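Local coordinates for iron-sulfur cluster assembly scaffold protein NifU (Fervidobacterium islandicum, PDB 6A6F) that probably acts as a zinc-binding scaffold or sulfur-transfer protein of the SufU/NifU family in iron-sulfur cluster assembly by the SUF system, at residues M4-F9 and G61-Q66; A84-K89 and E102-P107; N93-K98 and C123-W128. All blocks are in the same frame, centred on the assembly; numbering follows the deposited sequence.

How the contacts relate
From the N terminus, contact 1 comes first: residues 4-9 meet 61-66 and close a loop of 51 residues that carries the rest of helix 8-14 and the three-stranded antiparallel sheet. Contacts 2 and 3 follow it in series and cross each other: both start on helix 81-95, and 93-98, which reaches helix 118-135, follows 84-89 before 102-107 closes contact 2. Helix 81-95 is thereby tied to both later helices, and W128 of contact 3 packs on M87 and M88 of contact 2. Contacts 1 and 3 converge on the same zinc ion, through C62 and C123, where helices 63-76 and 118-135 lie side by side.

Contact 1 of 3, residues M4-F9 and G61-Q66; sequences MIYSEF and GCAISQ. With ZN (zinc ion), chain G.
I5 and I64 meet end on, with I5 CD1 only 3.4 Å from I64 CD1, tighter than usual for two methyl groups. Their side chains cross at about a right angle and meet chiefly through this methyl pair, I5 CG1 being a little farther back. Beside it the ring of Y6 approaches helix 63-76 obliquely: Y6 CE1 lies 4.0 Å from A63 CB and about as far from I64 CG1. The small A63 suits this place because it lets the broad ring come close to the helix. I5 CG2 sits 3.7 Å above the Y6 ring plane, over its centre, so that one isoleucine uses one branch to cover the ring and the other to reach I64. The tyrosine hydroxyl then works as a polar end to an apolar group. A water joins Y6 OH (3.1 Å) to A63 N, which donates to it, and the hydroxyl is also hydrogen-bonded to R120 and to K15 of the second subunit. An inverse gamma turn centred on Y6 shapes the backbone that presents the ring. On the other segment, C62 stands at the N-cap of helix 63-76: its SG accepts from S65 N at 3.4 Å in a nearly straight bond (170°). With SG set between the backbone N and the carbonyl carbon (chi1 77°), the same atom also reaches zinc, at 2.3 Å. C37, D39 and C123 complete the coordination, giving the three-cysteine, one-aspartate zinc site characteristic of SufU-type proteins, here with the N-terminal segment packed beside the cysteine-capped helix.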
loop_
_atom_site.group_PDB
_atom_site.type_symbol
_atom_site.label_atom_id
_atom_site.label_comp_id
_atom_site.label_asym_id
_atom_site.label_seq_id
_atom_site.Cartn_x
_atom_site.Cartn_y
_atom_site.Cartn_z
ATOM N N MET A 4 4.282 -9.966 12.374
ATOM C CA MET A 4 5.069 -11.173 12.036
ATOM C C MET A 4 4.750 -11.677 10.619
ATOM O O MET A 4 5.617 -12.133 9.947
ATOM C CB MET A 4 4.822 -12.347 13.002
ATOM C CG MET A 4 5.385 -12.171 14.418
ATOM S SD MET A 4 4.227 -11.315 15.460
ATOM C CE MET A 4 2.942 -12.557 15.492
ATOM N N ILE A 5 3.502 -11.587 10.193
ATOM C CA ILE A 5 3.092 -11.999 8.848
ATOM C C ILE A 5 3.855 -11.267 7.750
ATOM O O ILE A 5 4.035 -11.797 6.659
ATOM C CB ILE A 5 1.560 -11.846 8.675
ATOM C CG1 ILE A 5 1.066 -12.527 7.418
ATOM C CG2 ILE A 5 1.159 -10.374 8.664
ATOM C CD1 ILE A 5 -0.459 -12.534 7.301
ATOM N N TYR A 6 4.329 -10.062 8.036
ATOM C CA TYR A 6 5.018 -9.247 7.038
ATOM C C TYR A 6 6.498 -9.564 6.891
ATOM O O TYR A 6 7.312 -8.854 7.441
ATOM C CB TYR A 6 4.840 -7.749 7.361
ATOM C CG TYR A 6 3.374 -7.314 7.310
ATOM C CD1 TYR A 6 2.670 -7.300 6.112
ATOM C CD2 TYR A 6 2.698 -6.964 8.463
ATOM C CE1 TYR A 6 1.340 -6.919 6.067
ATOM C CE2 TYR A 6 1.369 -6.562 8.440
ATOM C CZ TYR A 6 0.692 -6.531 7.248
ATOM O OH TYR A 6 -0.623 -6.169 7.241
ATOM N N SER A 7 6.859 -10.533 6.047
ATOM C CA SER A 7 8.263 -10.942 5.883
ATOM C C SER A 7 8.967 -10.011 4.970
ATOM O O SER A 7 8.330 -9.197 4.298
ATOM C CB SER A 7 8.305 -12.317 5.232
ATOM O OG SER A 7 7.750 -12.255 3.925
ATOM N N GLU A 8 10.269 -10.154 4.869
ATOM C CA GLU A 8 11.039 -9.309 3.979
ATOM C C GLU A 8 10.606 -9.533 2.528
ATOM O O GLU A 8 10.548 -8.594 1.731
ATOM C CB GLU A 8 12.527 -9.586 4.211
ATOM C CG GLU A 8 13.536 -8.949 3.285
ATOM C CD GLU A 8 14.985 -9.299 3.684
ATOM O OE1 GLU A 8 15.219 -10.122 4.606
ATOM O OE2 GLU A 8 15.903 -8.740 3.072
ATOM N N PHE A 9 10.304 -10.788 2.201
ATOM C CA PHE A 9 9.872 -11.168 0.865
ATOM C C PHE A 9 8.608 -10.396 0.488
ATOM O O PHE A 9 8.573 -9.742 -0.514
ATOM C CB PHE A 9 9.623 -12.685 0.801
ATOM C CG PHE A 9 9.069 -13.139 -0.498
ATOM C CD1 PHE A 9 9.906 -13.487 -1.528
ATOM C CD2 PHE A 9 7.695 -13.241 -0.689
ATOM C CE1 PHE A 9 9.407 -13.920 -2.740
ATOM C CE2 PHE A 9 7.191 -13.673 -1.903
ATOM C CZ PHE A 9 8.057 -14.020 -2.931
ATOM N N GLY A 61 -3.756 -1.713 -2.448
ATOM C CA GLY A 61 -4.250 -2.455 -1.309
ATOM C C GLY A 61 -3.158 -2.678 -0.272
ATOM O O GLY A 61 -2.088 -2.086 -0.322
ATOM N N CYS A 62 -3.428 -3.573 0.667
ATOM C CA CYS A 62 -2.437 -3.945 1.647
ATOM C C CYS A 62 -1.125 -4.560 1.036
ATOM O O CYS A 62 -1.026 -4.874 -0.181
ATOM C CB CYS A 62 -3.082 -4.888 2.649
ATOM S SG CYS A 62 -3.342 -6.603 2.157
ATOM N N ALA A 63 -0.131 -4.738 1.886
ATOM C CA ALA A 63 1.112 -5.313 1.469
ATOM C C ALA A 63 1.010 -6.767 0.985
ATOM O O ALA A 63 1.758 -7.171 0.086
ATOM C CB ALA A 63 2.146 -5.185 2.597
ATOM N N ILE A 64 0.117 -7.535 1.567
ATOM C CA ILE A 64 -0.073 -8.907 1.210
ATOM C C ILE A 64 -0.746 -9.027 -0.165
ATOM O O ILE A 64 -0.265 -9.828 -1.003
ATOM C CB ILE A 64 -0.873 -9.665 2.279
ATOM C CG1 ILE A 64 -0.057 -9.813 3.573
ATOM C CG2 ILE A 64 -1.256 -11.044 1.780
ATOM C CD1 ILE A 64 -0.868 -10.417 4.715
ATOM N N SER A 65 -1.824 -8.259 -0.404
ATOM C CA SER A 65 -2.475 -8.250 -1.718
ATOM C C SER A 65 -1.556 -7.723 -2.842
ATOM O O SER A 65 -1.546 -8.304 -3.921
ATOM C CB SER A 65 -3.809 -7.460 -1.735
ATOM O OG SER A 65 -3.555 -6.054 -1.539
ATOM N N GLN A 66 -0.783 -6.659 -2.582
ATOM C CA GLN A 66 0.152 -6.091 -3.558
ATOM C C GLN A 66 1.357 -7.019 -3.806
ATOM O O GLN A 66 1.730 -7.228 -4.981
ATOM C CB GLN A 66 0.645 -4.664 -3.206
ATOM C CG GLN A 66 -0.444 -3.609 -3.159
ATOM C CD GLN A 66 0.038 -2.142 -3.017
ATOM O OE1 GLN A 66 -0.764 -1.248 -3.181
ATOM N NE2 GLN A 66 1.328 -1.901 -2.737
HETATM ZN ZN ZN G . -5.645 -6.899 2.355
HETATM O O HOH W 1 -0.523 -4.370 4.769
#

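Contact 2 of 3, residues A84-K89 and E102-P107; sequences ALEMMK and ENVLGP
The carboxylate of E86 is the flat side-chain group of this contact, and its OE1 lies 3.7 Å from V104 CG2; no aromatic ring joins the two segments. This is helix-to-helix packing in the α+β fold of the NifU N-terminal family, with the short helix 102-105 set against helix 81-95. E86 is exposed, and its chain, extended beyond CG and with CG anti to the backbone N (chi1 177°), carries the acid out to the solvent side. There its OE1 borders the valine methyl while the charge can stay with solvent. The centre belongs to M87 and V104, whose CA atoms are 6.0 Å apart, a close approach that a short, β-branched valine permits. V104 CG1 touches both M87 CG and M87 CA, each at 3.7 Å, and thus rests on the backbone as well as on the side chain. M87 is flexible enough to adapt: its chi1 of -114° is well off a staggered position, and after an extended chi2 the chain bends only at its last torsion. Around the pair, M87 also packs on Q75 and I76 of helix 63-76, and L105 on N90 and M94. D101 OD1 accepts from N103 N and more weakly from V104 N at the start of the short helix. At its other end G106 takes a positive phi (51°), where glycine is at ease, and G106 N bonds E102 O at 3.1 Å. Across the contact the backbone carbonyls meet carbon: M87 CG lies 3.4 Å from V104 O, and L105 CD2 lies 3.6 Å from M87 O.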
loop_
_atom_site.group_PDB
_atom_site.type_symbol
_atom_site.label_atom_id
_atom_site.label_comp_id
_atom_site.label_asym_id
_atom_site.label_seq_id
_atom_site.Cartn_x
_atom_site.Cartn_y
_atom_site.Cartn_z
ATOM N N ALA A 84 -1.156 -21.049 -16.060
ATOM C CA ALA A 84 -1.483 -20.043 -15.049
ATOM C C ALA A 84 -2.629 -20.508 -14.145
ATOM O O ALA A 84 -2.584 -20.337 -12.905
ATOM C CB ALA A 84 -1.821 -18.698 -15.689
ATOM N N LEU A 85 -3.651 -21.095 -14.757
ATOM C CA LEU A 85 -4.783 -21.638 -13.994
ATOM C C LEU A 85 -4.382 -22.788 -13.058
ATOM O O LEU A 85 -4.927 -22.922 -11.970
ATOM C CB LEU A 85 -5.907 -22.070 -14.947
ATOM C CG LEU A 85 -6.642 -20.900 -15.589
ATOM C CD1 LEU A 85 -7.546 -21.291 -16.776
ATOM C CD2 LEU A 85 -7.463 -20.195 -14.531
ATOM N N GLU A 86 -3.399 -23.576 -13.458
ATOM C CA GLU A 86 -2.900 -24.656 -12.622
ATOM C C GLU A 86 -2.105 -24.078 -11.449
ATOM O O GLU A 86 -2.226 -24.542 -10.301
ATOM C CB GLU A 86 -2.044 -25.613 -13.460
ATOM C CG GLU A 86 -1.398 -26.772 -12.697
ATOM C CD GLU A 86 -0.308 -27.467 -13.508
ATOM O OE1 GLU A 86 0.359 -28.397 -12.972
ATOM O OE2 GLU A 86 -0.123 -27.075 -14.689
ATOM N N MET A 87 -1.282 -23.064 -11.729
ATOM C CA MET A 87 -0.628 -22.335 -10.630
ATOM C C MET A 87 -1.626 -21.809 -9.660
ATOM O O MET A 87 -1.510 -22.035 -8.455
ATOM C CB MET A 87 0.145 -21.162 -11.167
ATOM C CG MET A 87 1.617 -21.300 -10.987
ATOM S SD MET A 87 2.434 -19.821 -11.652
ATOM C CE MET A 87 2.196 -20.243 -13.362
ATOM N N MET A 88 -2.624 -21.109 -10.193
ATOM C CA MET A 88 -3.711 -20.580 -9.370
ATOM C C MET A 88 -4.379 -21.649 -8.492
ATOM O O MET A 88 -4.579 -21.434 -7.290
ATOM C CB MET A 88 -4.746 -19.925 -10.268
ATOM C CG MET A 88 -5.886 -19.226 -9.555
ATOM S SD MET A 88 -7.336 -20.245 -9.127
ATOM C CE MET A 88 -7.540 -21.265 -10.565
ATOM N N LYS A 89 -4.710 -22.802 -9.085
ATOM C CA LYS A 89 -5.334 -23.895 -8.312
ATOM C C LYS A 89 -4.426 -24.373 -7.167
ATOM O O LYS A 89 -4.856 -24.539 -6.008
ATOM C CB LYS A 89 -5.719 -25.048 -9.269
ATOM C CG LYS A 89 -6.480 -26.201 -8.601
ATOM C CD LYS A 89 -6.269 -27.553 -9.309
ATOM C CE LYS A 89 -4.941 -28.192 -8.894
ATOM N NZ LYS A 89 -4.429 -29.237 -9.832
ATOM N N GLU A 102 4.830 -28.034 -5.076
ATOM C CA GLU A 102 5.804 -26.970 -4.785
ATOM C C GLU A 102 6.571 -26.480 -6.011
ATOM O O GLU A 102 6.986 -25.328 -6.083
ATOM C CB GLU A 102 6.787 -27.429 -3.710
ATOM C CG GLU A 102 6.136 -27.621 -2.345
ATOM C CD GLU A 102 7.119 -27.514 -1.184
ATOM O OE1 GLU A 102 8.095 -28.298 -1.160
ATOM O OE2 GLU A 102 6.908 -26.646 -0.295
ATOM N N ASN A 103 6.758 -27.364 -6.972
ATOM C CA ASN A 103 7.457 -27.033 -8.205
ATOM C C ASN A 103 6.643 -26.156 -9.106
ATOM O O ASN A 103 7.192 -25.411 -9.863
ATOM C CB ASN A 103 7.834 -28.298 -8.959
ATOM C CG ASN A 103 9.117 -28.911 -8.451
ATOM O OD1 ASN A 103 9.750 -28.400 -7.527
ATOM N ND2 ASN A 103 9.515 -30.015 -9.061
ATOM N N VAL A 104 5.335 -26.299 -9.073
ATOM C CA VAL A 104 4.452 -25.418 -9.817
ATOM C C VAL A 104 4.459 -24.003 -9.183
ATOM O O VAL A 104 4.385 -23.020 -9.889
ATOM C CB VAL A 104 3.019 -25.982 -9.834
ATOM C CG1 VAL A 104 2.021 -24.967 -10.362
ATOM C CG2 VAL A 104 2.962 -27.257 -10.673
ATOM N N LEU A 105 4.558 -23.915 -7.856
ATOM C CA LEU A 105 4.404 -22.642 -7.167
ATOM C C LEU A 105 5.634 -21.791 -7.177
ATOM O O LEU A 105 5.517 -20.570 -7.197
ATOM C CB LEU A 105 3.916 -22.825 -5.730
ATOM C CG LEU A 105 2.446 -23.259 -5.708
ATOM C CD1 LEU A 105 1.905 -23.253 -4.274
ATOM C CD2 LEU A 105 1.557 -22.432 -6.663
ATOM N N GLY A 106 6.797 -22.425 -7.117
ATOM C CA GLY A 106 8.051 -21.733 -6.949
ATOM C C GLY A 106 8.034 -20.754 -5.769
ATOM O O GLY A 106 7.699 -21.140 -4.623
ATOM N N PRO A 107 8.384 -19.469 -6.028
ATOM C CA PRO A 107 8.467 -18.497 -4.918
ATOM C C PRO A 107 7.073 -18.145 -4.324
ATOM O O PRO A 107 7.010 -17.502 -3.301
ATOM C CB PRO A 107 9.121 -17.277 -5.587
ATOM C CG PRO A 107 8.632 -17.338 -6.982
ATOM C CD PRO A 107 8.674 -18.830 -7.318
#

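Contact 3 of 3, residues N93-K98 and C123-W128; sequences NMMLGK and CFLLPW. With ZN (zinc ion), chain G.
With CG anti to its carbonyl carbon (chi1 -80°) and two further bends beyond, M95 curls over the ring of F124, which points out to meet it with CG anti to the backbone N (chi1 174°). M95 CG comes first, 3.3 Å from F124 CD2. The sulfur follows in a Met-aromatic contact, M95 SD standing 4.6 Å from the centroid of the F124 ring and oblique to it, and M95 CE ends over one face. On the opposite face W128 CD1 lies 4.0 Å above the plane, offset toward the ring's rim, so both faces have a neighbour. M94 uses only its terminal methyl: M94 CE meets F124 CZ at 4.0 Å, obliquely. Unbranched and pliable, methionine can follow a ring's contour, while L125 CG adds an aliphatic flank 4.2 Å from M95 CG. An alanine in place of M95 would take away CG, the oblique sulfur and the methyl over the face, and the ring of F124 would probably be less firmly held against helix 81-95. F111 also meets the F124 ring, and F124 O accepts a hydrogen bond from S68 OG of helix 63-76. One residue before F124, C123 SG binds zinc at 2.3 Å. The contact thus packs the end of helix 81-95 against helix 118-135, the helix that delivers the last cysteine to the zinc site of this SufU-like fold.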
loop_
_atom_site.group_PDB
_atom_site.type_symbol
_atom_site.label_atom_id
_atom_site.label_comp_id
_atom_site.label_asym_id
_atom_site.label_seq_id
_atom_site.Cartn_x
_atom_site.Cartn_y
_atom_site.Cartn_z
ATOM N N ASN A 93 -5.135 -24.123 -3.190
ATOM C CA ASN A 93 -4.920 -25.331 -2.363
ATOM C C ASN A 93 -3.997 -25.097 -1.177
ATOM O O ASN A 93 -4.260 -25.578 -0.074
ATOM C CB ASN A 93 -4.395 -26.519 -3.188
ATOM C CG ASN A 93 -5.473 -27.134 -4.072
ATOM O OD1 ASN A 93 -6.638 -26.740 -4.013
ATOM N ND2 ASN A 93 -5.083 -28.077 -4.915
ATOM N N MET A 94 -2.907 -24.382 -1.402
ATOM C CA MET A 94 -1.979 -24.036 -0.320
ATOM C C MET A 94 -2.724 -23.334 0.810
ATOM O O MET A 94 -2.578 -23.692 1.998
ATOM C CB MET A 94 -0.841 -23.132 -0.851
ATOM C CG MET A 94 0.326 -22.920 0.109
ATOM S SD MET A 94 1.698 -21.931 -0.502
ATOM C CE MET A 94 0.819 -20.450 -1.028
ATOM N N MET A 95 -3.540 -22.346 0.444
ATOM C CA MET A 95 -4.216 -21.517 1.416
ATOM C C MET A 95 -5.212 -22.310 2.221
ATOM O O MET A 95 -5.328 -22.114 3.407
ATOM C CB MET A 95 -4.940 -20.359 0.733
ATOM C CG MET A 95 -4.018 -19.210 0.364
ATOM S SD MET A 95 -3.220 -18.544 1.832
ATOM C CE MET A 95 -1.542 -19.052 1.614
ATOM N N LEU A 96 -5.944 -23.187 1.562
ATOM C CA LEU A 96 -6.816 -24.096 2.258
ATOM C C LEU A 96 -5.819 -25.086 2.840
ATOM O O LEU A 96 -4.620 -24.940 2.662
ATOM C CB LEU A 96 -7.809 -24.731 1.274
ATOM C CG LEU A 96 -8.584 -23.753 0.374
ATOM C CD1 LEU A 96 -9.276 -24.477 -0.769
ATOM C CD2 LEU A 96 -9.585 -22.903 1.143
ATOM N N GLY A 97 -6.249 -26.095 3.545
ATOM C CA GLY A 97 -5.245 -27.009 4.093
ATOM C C GLY A 97 -4.745 -28.050 3.118
ATOM O O GLY A 97 -4.008 -28.953 3.509
ATOM N N LYS A 98 -5.116 -27.931 1.846
ATOM C CA LYS A 98 -5.034 -29.063 0.929
ATOM C C LYS A 98 -3.655 -29.258 0.331
ATOM O O LYS A 98 -2.724 -28.526 0.638
ATOM C CB LYS A 98 -6.095 -28.935 -0.169
ATOM C CG LYS A 98 -7.491 -28.726 0.391
ATOM C CD LYS A 98 -8.575 -28.919 -0.661
ATOM C CE LYS A 98 -8.412 -27.933 -1.806
ATOM N NZ LYS A 98 -9.549 -27.900 -2.767
ATOM N N CYS A 123 -6.633 -11.511 1.022
ATOM C CA CYS A 123 -5.668 -10.586 0.471
ATOM C C CYS A 123 -4.711 -11.310 -0.486
ATOM O O CYS A 123 -4.528 -10.881 -1.599
ATOM C CB CYS A 123 -4.892 -9.869 1.593
ATOM S SG CYS A 123 -5.969 -9.151 2.888
ATOM N N PHE A 124 -4.118 -12.412 -0.032
ATOM C CA PHE A 124 -3.333 -13.254 -0.882
ATOM C C PHE A 124 -4.063 -13.730 -2.142
ATOM O O PHE A 124 -3.492 -13.719 -3.254
ATOM C CB PHE A 124 -2.887 -14.502 -0.145
ATOM C CG PHE A 124 -2.184 -15.464 -1.021
ATOM C CD1 PHE A 124 -0.942 -15.161 -1.545
ATOM C CD2 PHE A 124 -2.768 -16.657 -1.367
ATOM C CE1 PHE A 124 -0.268 -16.066 -2.373
ATOM C CE2 PHE A 124 -2.123 -17.553 -2.212
ATOM C CZ PHE A 124 -0.867 -17.257 -2.718
ATOM N N LEU A 125 -5.298 -14.179 -1.968
ATOM C CA LEU A 125 -6.053 -14.756 -3.054
ATOM C C LEU A 125 -6.679 -13.775 -4.018
ATOM O O LEU A 125 -7.069 -14.198 -5.098
ATOM C CB LEU A 125 -7.138 -15.706 -2.548
ATOM C CG LEU A 125 -6.623 -17.057 -2.054
ATOM C CD1 LEU A 125 -7.803 -17.846 -1.516
ATOM C CD2 LEU A 125 -5.904 -17.837 -3.146
ATOM N N LEU A 126 -6.792 -12.496 -3.648
ATOM C CA LEU A 126 -7.460 -11.529 -4.484
ATOM C C LEU A 126 -6.934 -11.515 -5.954
ATOM O O LEU A 126 -7.715 -11.695 -6.883
ATOM C CB LEU A 126 -7.381 -10.119 -3.873
ATOM C CG LEU A 126 -7.958 -9.008 -4.768
ATOM C CD1 LEU A 126 -9.425 -9.289 -5.025
ATOM C CD2 LEU A 126 -7.768 -7.647 -4.153
ATOM N N PRO A 127 -5.605 -11.311 -6.168
ATOM C CA PRO A 127 -5.144 -11.355 -7.571
ATOM C C PRO A 127 -5.410 -12.670 -8.251
ATOM O O PRO A 127 -5.669 -12.665 -9.441
ATOM C CB PRO A 127 -3.645 -11.128 -7.477
ATOM C CG PRO A 127 -3.340 -11.405 -6.040
ATOM C CD PRO A 127 -4.516 -10.992 -5.260
ATOM N N TRP A 128 -5.280 -13.781 -7.538
ATOM C CA TRP A 128 -5.429 -15.117 -8.151
ATOM C C TRP A 128 -6.890 -15.413 -8.567
ATOM O O TRP A 128 -7.142 -15.949 -9.646
ATOM C CB TRP A 128 -4.926 -16.207 -7.189
ATOM C CG TRP A 128 -3.453 -16.241 -7.051
ATOM C CD1 TRP A 128 -2.730 -15.782 -6.008
ATOM C CD2 TRP A 128 -2.523 -16.710 -8.018
ATOM N NE1 TRP A 128 -1.406 -15.936 -6.257
ATOM C CE2 TRP A 128 -1.250 -16.523 -7.488
ATOM C CE3 TRP A 128 -2.645 -17.244 -9.300
ATOM C CZ2 TRP A 128 -0.094 -16.868 -8.181
ATOM C CZ3 TRP A 128 -1.488 -17.612 -9.977
ATOM C CH2 TRP A 128 -0.241 -17.431 -9.413
HETATM ZN ZN ZN G . -5.645 -6.899 2.355
#